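Local structure of Phosphoglucosamine/phosphogalactosamine mutase (Sulfolobus tokodaii, 2F7L) at residues 11-14 with 15-18; 97-100 with 101-105; 267-270 with 271-274. The protein interconverts the 6-phosphate and 1-phosphate forms of glucosamine and galactosamine, using magnesium, on the way to UDP-N-acetylglucosamine and UDP-N-acetylgalactosamine. All coordinates share one frame; numbering follows the deposited sequence.

Contacts 1 and 2 come first along the chain and belong to the same domain, the first alpha/beta/alpha unit; their centres lie 9 Å apart. Strands 10-13 and 103-109 are antiparallel neighbours in one mixed sheet, and backbone bonds Val14 N to Pro102 O (2.9 Å) and Gly12 N to Asn104 O (3.0 Å) probably join the two contacts at and just beyond the strand ends. Ser97 of contact 2, by similarity the phosphoserine of the reaction, touches Arg11 of contact 1. Contact 3 follows much later, on helix 259-272 of the third such domain, on the other side of the chain's centre, with its centre 41 Å from contact 1 and 33 Å from contact 2, away from the annotated sites.

Contact 1. Residues 11-14 with 15-18; sequences RGIV and NKEL
The carboxylate of Glu17 reaches back across the turn to Ile13, and its OE1 takes the backbone N-H of Ile13 from above the carboxylate plane, 44° out of it. The bond is nevertheless nearly straight at the hydrogen (Ile13 N to Glu17 OE1 2.9 Å, N-H...O 174°). OE1 also lies 3.5 Å from Gly12 CA, while OE2 comes up to Ile13 CD1 at 3.8 Å. Glu17 CG stands beside its own backbone N (chi1 -47°), and the chain beyond runs extended, which carries the acid back to the strand.

The second flat group is the Ile13 carbonyl, whose oxygen collects three consecutive amides. Glu17 N lies in the carbonyl plane (3.2 Å to Ile13 O), whereas Lys16 N and Leu18 N are tilted well out of it on opposite sides, Leu18 N being 3.1 Å from Ile13 O. One oxygen thus gathers the turn around itself. Asn15, with a positive phi, reverses the chain; Asn15 N bonds to Leu18 O at 2.8 Å, and a single beta bridge pairs Val14 with Leu18. The Lys16 chain, bent at three torsions, lies alongside Ile13 and points the same way, its end beside CG2. Leu18, whose side chain starts toward the strand, sends CD1 to Arg11 CA (4.1 Å) and brings CD2 loosely toward Val14 CG2.

Bridge and gathered amides make this a tight strand-to-helix connection of the first alpha/beta/alpha domain, joining strand 10-13, the edge of its sheet, to helix 20-34. Within the strand, Arg11 starts away from the turn and its side chain touches Ser97. Leu18 packs on Val23 of helix 20-34 and, with Val14, on Leu53 of helix 50-63, while both side chains also touch Asn104 of neighbouring strand 103-109.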
loop_
_atom_site.group_PDB
_atom_site.type_symbol
_atom_site.label_atom_id
_atom_site.label_comp_id
_atom_site.label_asym_id
_atom_site.label_seq_id
_atom_site.Cartn_x
_atom_site.Cartn_y
_atom_site.Cartn_z
ATOM N N ARG A 11 7.744 12.027 6.622
ATOM C CA ARG A 11 6.853 12.899 5.860
ATOM C C ARG A 11 6.319 14.122 6.600
ATOM O O ARG A 11 6.371 14.207 7.817
ATOM C CB ARG A 11 5.682 12.092 5.302
ATOM C CG ARG A 11 4.904 11.353 6.336
ATOM C CD ARG A 11 3.929 10.360 5.695
ATOM N NE ARG A 11 4.561 9.418 4.768
ATOM C CZ ARG A 11 3.923 8.410 4.171
ATOM N NH1 ARG A 11 2.630 8.202 4.400
ATOM N NH2 ARG A 11 4.573 7.614 3.328
ATOM N N GLY A 12 5.803 15.082 5.856
ATOM C CA GLY A 12 5.282 16.273 6.487
ATOM C C GLY A 12 4.845 17.237 5.416
ATOM O O GLY A 12 5.030 16.964 4.233
ATOM N N ILE A 13 4.258 18.354 5.821
ATOM C CA ILE A 13 3.816 19.339 4.861
ATOM C C ILE A 13 5.058 19.902 4.205
ATOM O O ILE A 13 5.992 20.351 4.875
ATOM C CB ILE A 13 3.006 20.439 5.546
ATOM C CG1 ILE A 13 1.678 19.842 6.013
ATOM C CG2 ILE A 13 2.752 21.600 4.592
ATOM C CD1 ILE A 13 0.977 20.705 6.994
ATOM N N VAL A 14 5.070 19.864 2.885
ATOM C CA VAL A 14 6.222 20.320 2.144
ATOM C C VAL A 14 6.515 21.803 2.335
ATOM O O VAL A 14 5.617 22.642 2.321
ATOM C CB VAL A 14 6.073 19.977 0.640
ATOM C CG1 VAL A 14 5.425 21.133 -0.108
ATOM C CG2 VAL A 14 7.436 19.595 0.066
ATOM N N ASN A 15 7.802 22.087 2.516
ATOM C CA ASN A 15 8.349 23.414 2.734
ATOM C C ASN A 15 7.930 24.047 4.046
ATOM O O ASN A 15 7.941 25.266 4.182
ATOM C CB ASN A 15 8.025 24.343 1.569
ATOM C CG ASN A 15 9.270 24.995 0.994
ATOM O OD1 ASN A 15 10.388 24.580 1.308
ATOM N ND2 ASN A 15 9.088 25.998 0.144
ATOM N N LYS A 16 7.563 23.219 5.013
ATOM C CA LYS A 16 7.201 23.714 6.331
ATOM C C LYS A 16 7.796 22.797 7.378
ATOM O O LYS A 16 8.731 23.175 8.070
ATOM C CB LYS A 16 5.690 23.820 6.499
ATOM C CG LYS A 16 5.197 25.175 6.083
ATOM C CD LYS A 16 4.233 25.764 7.080
ATOM C CE LYS A 16 2.850 25.230 6.835
ATOM N NZ LYS A 16 2.859 23.736 6.884
ATOM N N GLU A 17 7.277 21.586 7.478
ATOM C CA GLU A 17 7.806 20.634 8.421
ATOM C C GLU A 17 8.850 19.877 7.617
ATOM O O GLU A 17 9.992 19.725 8.052
ATOM C CB GLU A 17 6.674 19.733 8.901
ATOM C CG GLU A 17 5.444 20.567 9.289
ATOM C CD GLU A 17 4.129 19.781 9.350
ATOM O OE1 GLU A 17 3.993 18.704 8.708
ATOM O OE2 GLU A 17 3.213 20.282 10.039
ATOM N N LEU A 18 8.468 19.411 6.427
ATOM C CA LEU A 18 9.411 18.703 5.566
ATOM C C LEU A 18 10.076 19.834 4.792
ATOM O O LEU A 18 9.585 20.270 3.763
ATOM C CB LEU A 18 8.684 17.757 4.587
ATOM C CG LEU A 18 9.582 16.758 3.841
ATOM C CD1 LEU A 18 9.797 15.557 4.730
ATOM C CD2 LEU A 18 8.966 16.316 2.535
#

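Contact 2. Residues 97-100 with 101-105; sequences SHNP and APYNG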
loop_
_atom_site.group_PDB
_atom_site.type_symbol
_atom_site.label_atom_id
_atom_site.label_comp_id
_atom_site.label_asym_id
_atom_site.label_seq_id
_atom_site.Cartn_x
_atom_site.Cartn_y
_atom_site.Cartn_z
ATOM N N SER A 97 2.863 8.938 0.132
ATOM C CA SER A 97 1.911 7.845 -0.011
ATOM C C SER A 97 0.473 8.302 -0.340
ATOM O O SER A 97 0.173 8.691 -1.480
ATOM C CB SER A 97 1.936 6.986 1.271
ATOM O OG SER A 97 1.390 5.679 1.072
ATOM N N HIS A 98 -0.393 8.262 0.673
ATOM C CA HIS A 98 -1.815 8.612 0.546
ATOM C C HIS A 98 -2.181 9.992 1.133
ATOM O O HIS A 98 -3.279 10.515 0.866
ATOM C CB HIS A 98 -2.636 7.566 1.289
ATOM C CG HIS A 98 -2.202 7.413 2.713
ATOM N ND1 HIS A 98 -1.089 6.682 3.073
ATOM C CD2 HIS A 98 -2.647 8.002 3.849
ATOM C CE1 HIS A 98 -0.867 6.831 4.367
ATOM N NE2 HIS A 98 -1.797 7.628 4.861
ATOM N N ASN A 99 -1.288 10.544 1.961
ATOM C CA ASN A 99 -1.504 11.839 2.608
ATOM C C ASN A 99 -2.049 12.885 1.649
ATOM O O ASN A 99 -1.792 12.836 0.453
ATOM C CB ASN A 99 -0.192 12.379 3.179
ATOM C CG ASN A 99 0.250 11.660 4.417
ATOM O OD1 ASN A 99 0.203 10.432 4.495
ATOM N ND2 ASN A 99 0.705 12.424 5.400
ATOM N N PRO A 100 -2.799 13.859 2.178
ATOM C CA PRO A 100 -3.397 14.950 1.411
ATOM C C PRO A 100 -2.308 15.658 0.609
ATOM O O PRO A 100 -1.110 15.480 0.876
ATOM C CB PRO A 100 -3.977 15.848 2.492
ATOM C CG PRO A 100 -4.334 14.904 3.544
ATOM C CD PRO A 100 -3.165 13.970 3.598
ATOM N N ALA A 101 -2.743 16.474 -0.346
ATOM C CA ALA A 101 -1.866 17.210 -1.245
ATOM C C ALA A 101 -0.708 18.023 -0.676
ATOM O O ALA A 101 0.371 18.093 -1.283
ATOM C CB ALA A 101 -2.701 18.115 -2.114
ATOM N N PRO A 102 -0.903 18.658 0.481
ATOM C CA PRO A 102 0.244 19.435 0.964
ATOM C C PRO A 102 1.418 18.651 1.556
ATOM O O PRO A 102 2.456 19.232 1.882
ATOM C CB PRO A 102 -0.403 20.439 1.936
ATOM C CG PRO A 102 -1.586 19.701 2.438
ATOM C CD PRO A 102 -2.128 18.972 1.236
ATOM N N TYR A 103 1.268 17.338 1.656
ATOM C CA TYR A 103 2.325 16.499 2.203
ATOM C C TYR A 103 3.276 15.925 1.160
ATOM O O TYR A 103 2.952 15.825 -0.028
ATOM C CB TYR A 103 1.722 15.308 2.954
ATOM C CG TYR A 103 1.093 15.652 4.263
ATOM C CD1 TYR A 103 1.732 15.357 5.465
ATOM C CD2 TYR A 103 -0.129 16.325 4.308
ATOM C CE1 TYR A 103 1.168 15.734 6.689
ATOM C CE2 TYR A 103 -0.700 16.712 5.524
ATOM C CZ TYR A 103 -0.047 16.418 6.709
ATOM O OH TYR A 103 -0.598 16.848 7.899
ATOM N N ASN A 104 4.456 15.542 1.632
ATOM C CA ASN A 104 5.451 14.874 0.816
ATOM C C ASN A 104 6.397 14.221 1.805
ATOM O O ASN A 104 6.349 14.541 2.978
ATOM C CB ASN A 104 6.172 15.839 -0.103
ATOM C CG ASN A 104 6.558 15.182 -1.423
ATOM O OD1 ASN A 104 6.739 15.852 -2.444
ATOM N ND2 ASN A 104 6.685 13.870 -1.402
ATOM N N GLY A 105 7.226 13.290 1.364
ATOM C CA GLY A 105 8.120 12.643 2.298
ATOM C C GLY A 105 9.238 11.832 1.679
ATOM O O GLY A 105 9.512 11.909 0.481
#
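This is a local turn contact: the loop that follows strand 90-94 and carries Ser97 doubles back at Pro100 and enters strand 103-109 at Tyr103. The evidence is a type I beta turn from Pro100 to Tyr103, closed by Tyr103 N to Pro100 O at 3.1 Å with an N-H...O angle of 163°.

Two side chains follow the turn back. The amide of Asn99 brings its ND2 end over one face of the Tyr103 ring (Asn99 ND2 to Tyr103 CG 3.4 Å), its plane tipped 66° from that of the ring. Asn99 CB meets Tyr103 CB at 3.5 Å. Pro100 lies beside the ring instead: its CD is 3.9 Å from Tyr103 CD2, and its carbonyl oxygen sits at the ring edge, near the plane. Tyr103 CG stands beside its own backbone N, anti to the carbonyl carbon (chi1 -73°), which brings one ring face to the Asn99 amide and the ring edge to Pro100. Replacing Tyr103 by an alanine would probably leave the Asn99 amide without the ring beneath its ND2 end and set it freer to turn.

OD1 of Asn99 accepts a weak bond from Arg11 NH1, and Arg47 donates hydrogen bonds to the backbone oxygens of Ser97, Asn99 and Pro100, a second hold on the loop. Such a Ser-His-Asn-Pro loop is the phosphoserine loop of the phosphohexose mutases; Ser97, unphosphorylated here, is by similarity the residue that carries the phosphate and presents it to magnesium.

Contact 3. Residues 267-270 with 271-274; sequences SYWA and SVKN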
loop_
_atom_site.group_PDB
_atom_site.type_symbol
_atom_site.label_atom_id
_atom_site.label_comp_id
_atom_site.label_asym_id
_atom_site.label_seq_id
_atom_site.Cartn_x
_atom_site.Cartn_y
_atom_site.Cartn_z
ATOM N N SER A 267 -6.082 -13.065 -3.878
ATOM C CA SER A 267 -5.339 -14.035 -3.089
ATOM C C SER A 267 -5.729 -15.425 -3.619
ATOM O O SER A 267 -4.945 -16.373 -3.623
ATOM C CB SER A 267 -5.712 -13.877 -1.615
ATOM O OG SER A 267 -4.643 -14.291 -0.788
ATOM N N TYR A 268 -6.959 -15.527 -4.089
ATOM C CA TYR A 268 -7.463 -16.773 -4.638
ATOM C C TYR A 268 -6.749 -17.125 -5.953
ATOM O O TYR A 268 -6.095 -18.169 -6.073
ATOM C CB TYR A 268 -8.967 -16.640 -4.877
ATOM C CG TYR A 268 -9.537 -17.726 -5.734
ATOM C CD1 TYR A 268 -9.486 -19.059 -5.323
ATOM C CD2 TYR A 268 -10.099 -17.431 -6.978
ATOM C CE1 TYR A 268 -9.981 -20.077 -6.133
ATOM C CE2 TYR A 268 -10.594 -18.444 -7.799
ATOM C CZ TYR A 268 -10.531 -19.763 -7.370
ATOM O OH TYR A 268 -11.000 -20.768 -8.182
ATOM N N TRP A 269 -6.896 -16.246 -6.935
ATOM C CA TRP A 269 -6.285 -16.432 -8.236
ATOM C C TRP A 269 -4.807 -16.807 -8.137
ATOM O O TRP A 269 -4.298 -17.583 -8.943
ATOM C CB TRP A 269 -6.435 -15.151 -9.048
ATOM C CG TRP A 269 -6.180 -15.351 -10.487
ATOM C CD1 TRP A 269 -5.376 -14.601 -11.293
ATOM C CD2 TRP A 269 -6.763 -16.355 -11.323
ATOM N NE1 TRP A 269 -5.422 -15.074 -12.584
ATOM C CE2 TRP A 269 -6.268 -16.149 -12.631
ATOM C CE3 TRP A 269 -7.656 -17.411 -11.095
ATOM C CZ2 TRP A 269 -6.641 -16.957 -13.705
ATOM C CZ3 TRP A 269 -8.024 -18.214 -12.167
ATOM C CH2 TRP A 269 -7.516 -17.981 -13.453
ATOM N N ALA A 270 -4.117 -16.255 -7.146
ATOM C CA ALA A 270 -2.696 -16.540 -6.976
ATOM C C ALA A 270 -2.432 -18.028 -6.748
ATOM O O ALA A 270 -1.392 -18.543 -7.176
ATOM C CB ALA A 270 -2.121 -15.724 -5.830
ATOM N N SER A 271 -3.358 -18.712 -6.074
ATOM C CA SER A 271 -3.218 -20.153 -5.817
ATOM C C SER A 271 -3.477 -20.938 -7.105
ATOM O O SER A 271 -2.873 -21.985 -7.345
ATOM C CB SER A 271 -4.214 -20.613 -4.756
ATOM O OG SER A 271 -5.536 -20.449 -5.243
ATOM N N VAL A 272 -4.389 -20.433 -7.922
ATOM C CA VAL A 272 -4.707 -21.074 -9.185
ATOM C C VAL A 272 -3.490 -21.025 -10.109
ATOM O O VAL A 272 -3.268 -21.948 -10.887
ATOM C CB VAL A 272 -5.896 -20.371 -9.881
ATOM C CG1 VAL A 272 -6.098 -20.932 -11.272
ATOM C CG2 VAL A 272 -7.167 -20.545 -9.041
ATOM N N LYS A 273 -2.702 -19.952 -10.014
ATOM C CA LYS A 273 -1.499 -19.793 -10.837
ATOM C C LYS A 273 -0.274 -20.501 -10.246
ATOM O O LYS A 273 0.775 -20.571 -10.879
ATOM C CB LYS A 273 -1.148 -18.309 -10.991
ATOM C CG LYS A 273 -2.204 -17.432 -11.620
ATOM C CD LYS A 273 -1.764 -15.967 -11.575
ATOM C CE LYS A 273 -0.681 -15.629 -12.584
ATOM N NZ LYS A 273 -1.232 -15.572 -13.944
ATOM N N ASN A 274 -0.388 -20.997 -9.022
ATOM C CA ASN A 274 0.745 -21.668 -8.399
ATOM C C ASN A 274 0.328 -22.798 -7.474
ATOM O O ASN A 274 0.491 -22.696 -6.253
ATOM C CB ASN A 274 1.590 -20.668 -7.604
ATOM C CG ASN A 274 2.116 -19.538 -8.464
ATOM O OD1 ASN A 274 1.454 -18.508 -8.642
ATOM N ND2 ASN A 274 3.309 -19.729 -9.020
#
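Tyr268 lays one face of its ring against Val272, one helical turn ahead. Val272 CG2 stands 4.2 Å from the ring centroid and 25° off the normal, a CH-pi contact shifted toward the hydroxyl side, with CZ of Tyr268 its closest ring atom (3.8 Å). The carbonyl oxygen of Tyr268 takes Ser271 N at 2.8 Å, from a donor well above the carbonyl plane, and Val272 N only weakly. The Ser271 hydroxyl is directed to this same oxygen because OG lies between its own backbone N and carbonyl carbon; the modelled separation is very short, so its exact length is doubtful.

Trp269 comes next and meets two residues. Its indole swings forward, CG anti to the backbone N (chi1 -164°), bringing the six-membered ring to Val272: CE3 of Trp269 is 3.7 Å from Val272 CB, while CG1 approaches CZ3 obliquely. Lys273 crosses the five-membered ring, its CG 4.3 Å from that centroid and 16° off the normal, another CH-pi contact. The backbones are joined by Lys273 N to Trp269 O at 3.1 Å, the donor close to the carbonyl plane. Ala270 closes the segment; its methyl packs on Leu322, which Ser271 also touches.

All this lies toward the C-terminal end of helix 259-272 in the third alpha/beta/alpha domain, packed against helix 342-356 through the indole, which touches Leu352, Asn355 and Glu356. Glu351 OE2 of that helix accepts the indole N-H and forms a salt bridge with Lys273 NZ, which also donates to the backbone oxygen of His162. The chemistry implies that Lys273 CG rests over the indole face, where the shared carboxylate probably helps keep the lysine chain, and the ammonium probably helps keep Glu351 ionised.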